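PDB 1V9C: precorrin-8x Methyl Mutase from Thermus thermophilus, which probably catalyses the methyl-group rearrangement of precorrin-8X, an isomerisation on the pathway to adenosylcobalamin. Local coordinates for residues 84-88 / 201-205. Residues are numbered along the deposited sequence; the frame is centred on the assembly and turned at random.
With SO4 (sulfate ion), chain F.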
loop_
_atom_site.group_PDB
_atom_site.type_symbol
_atom_site.label_atom_id
_atom_site.label_comp_id
_atom_site.label_asym_id
_atom_site.label_seq_id
_atom_site.Cartn_x
_atom_site.Cartn_y
_atom_site.Cartn_z
ATOM N N ARG B 84 9.087 14.960 -0.475
ATOM C CA ARG B 84 9.028 15.022 0.979
ATOM C C ARG B 84 10.297 14.447 1.589
ATOM O O ARG B 84 10.776 14.915 2.611
ATOM C CB ARG B 84 7.765 14.308 1.468
ATOM C CG ARG B 84 6.503 15.070 1.041
ATOM C CD ARG B 84 5.259 14.210 1.048
ATOM N NE ARG B 84 4.082 14.964 0.619
ATOM C CZ ARG B 84 2.910 14.414 0.309
ATOM N NH1 ARG B 84 2.751 13.101 0.374
ATOM N NH2 ARG B 84 1.890 15.180 -0.054
ATOM N N LEU B 85 10.845 13.430 0.949
ATOM C CA LEU B 85 12.081 12.857 1.422
ATOM C C LEU B 85 13.158 13.968 1.333
ATOM O O LEU B 85 14.044 14.052 2.177
ATOM C CB LEU B 85 12.464 11.654 0.551
ATOM C CG LEU B 85 11.616 10.383 0.712
ATOM C CD1 LEU B 85 12.273 9.239 -0.029
ATOM C CD2 LEU B 85 11.453 10.022 2.178
ATOM N N ARG B 86 13.026 14.840 0.334
ATOM C CA ARG B 86 13.962 15.935 0.099
ATOM C C ARG B 86 14.051 16.989 1.198
ATOM O O ARG B 86 15.099 17.589 1.387
ATOM C CB ARG B 86 13.630 16.627 -1.232
ATOM C CG ARG B 86 14.693 17.628 -1.716
ATOM C CD ARG B 86 14.156 18.485 -2.855
ATOM N NE ARG B 86 13.630 17.690 -3.960
ATOM C CZ ARG B 86 12.902 18.198 -4.953
ATOM N NH1 ARG B 86 12.630 19.493 -4.969
ATOM N NH2 ARG B 86 12.426 17.415 -5.914
ATOM N N LEU B 87 12.965 17.224 1.926
ATOM C CA LEU B 87 12.986 18.233 2.981
ATOM C C LEU B 87 14.171 18.083 3.941
ATOM O O LEU B 87 14.916 19.036 4.162
ATOM C CB LEU B 87 11.662 18.224 3.754
ATOM C CG LEU B 87 10.515 19.030 3.122
ATOM C CD1 LEU B 87 10.379 18.706 1.637
ATOM C CD2 LEU B 87 9.218 18.728 3.856
ATOM N N PHE B 88 14.343 16.903 4.523
ATOM C CA PHE B 88 15.460 16.690 5.429
ATOM C C PHE B 88 16.368 15.598 4.871
ATOM O O PHE B 88 17.180 15.032 5.598
ATOM C CB PHE B 88 14.975 16.288 6.825
ATOM C CG PHE B 88 13.964 17.233 7.422
ATOM C CD1 PHE B 88 12.607 17.101 7.124
ATOM C CD2 PHE B 88 14.367 18.253 8.283
ATOM C CE1 PHE B 88 11.659 17.972 7.678
ATOM C CE2 PHE B 88 13.429 19.133 8.844
ATOM C CZ PHE B 88 12.071 18.988 8.539
ATOM N N ILE B 201 7.086 13.503 8.627
ATOM C CA ILE B 201 7.838 14.486 7.877
ATOM C C ILE B 201 7.151 15.848 7.888
ATOM O O ILE B 201 7.800 16.866 8.129
ATOM C CB ILE B 201 8.037 14.046 6.424
ATOM C CG1 ILE B 201 9.035 12.886 6.369
ATOM C CG2 ILE B 201 8.519 15.224 5.588
ATOM C CD1 ILE B 201 9.286 12.339 4.964
ATOM N N ARG B 202 5.845 15.866 7.628
ATOM C CA ARG B 202 5.094 17.122 7.609
ATOM C C ARG B 202 5.123 17.828 8.968
ATOM O O ARG B 202 5.215 19.045 9.027
ATOM C CB ARG B 202 3.643 16.872 7.200
ATOM C CG ARG B 202 2.761 18.112 7.229
ATOM C CD ARG B 202 3.169 19.094 6.146
ATOM N NE ARG B 202 2.337 20.296 6.141
ATOM C CZ ARG B 202 1.022 20.310 5.923
ATOM N NH1 ARG B 202 0.363 19.184 5.686
ATOM N NH2 ARG B 202 0.364 21.461 5.940
ATOM N N LEU B 203 5.030 17.063 10.053
ATOM C CA LEU B 203 5.060 17.639 11.396
ATOM C C LEU B 203 6.437 18.230 11.639
ATOM O O LEU B 203 6.571 19.290 12.234
ATOM C CB LEU B 203 4.789 16.568 12.461
ATOM C CG LEU B 203 3.362 16.290 12.927
ATOM C CD1 LEU B 203 3.340 15.019 13.771
ATOM C CD2 LEU B 203 2.846 17.474 13.722
ATOM N N ALA B 204 7.460 17.527 11.174
ATOM C CA ALA B 204 8.827 17.968 11.346
ATOM C C ALA B 204 9.058 19.245 10.559
ATOM O O ALA B 204 9.612 20.212 11.078
ATOM C CB ALA B 204 9.765 16.889 10.881
ATOM N N ALA B 205 8.632 19.240 9.300
ATOM C CA ALA B 205 8.779 20.402 8.436
ATOM C C ALA B 205 8.137 21.621 9.100
ATOM O O ALA B 205 8.655 22.735 9.022
ATOM C CB ALA B 205 8.123 20.129 7.093
HETATM S S SO4 F . 1.947 16.897 2.968
HETATM O O1 SO4 F . 2.513 15.553 2.779
HETATM O O2 SO4 F . 3.010 17.912 2.839
HETATM O O3 SO4 F . 1.330 16.982 4.301
HETATM O O4 SO4 F . 0.914 17.140 1.946
#
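Ile201, buried and pointing at helix 82-88, fills the gap between the two helices, whose segment axes approach to 10.1 Å and cross at 42°. Ile201 CG2 lies 3.7 Å from Arg84 O and 4.0 Å from Leu87 CD2, while its CD1 reaches Leu85 CD2 at 4.2 Å. Arg202 turns its CB away from this interface, yet its NH1 donates a 2.8 Å hydrogen bond to O3 of a sulfate, probably from the crystallisation liquor; this ion lies over one face of the Arg84 guanidinium, modelled too close for an interaction to be inferred. One turn beyond Ile201, small residues admit the Phe88 ring: its CE1 is 3.9 Å from Ala204 CB, and Ala205 N, 3.5 Å from Phe88 CZ, sits at the ring edge. Leu87 CD2 closes the outer side against Ala205 CB at 3.7 Å. No hydrogen bond links the segments; apolar side chains packed on one another and on backbone atoms hold them together. In this doubly wound alpha/beta fold, it joins helix 190-205 to the helix preceding strand 92-94, outermost within this chain, and both Phe88 and Ala204 rest on Ile63 of helix 55-65.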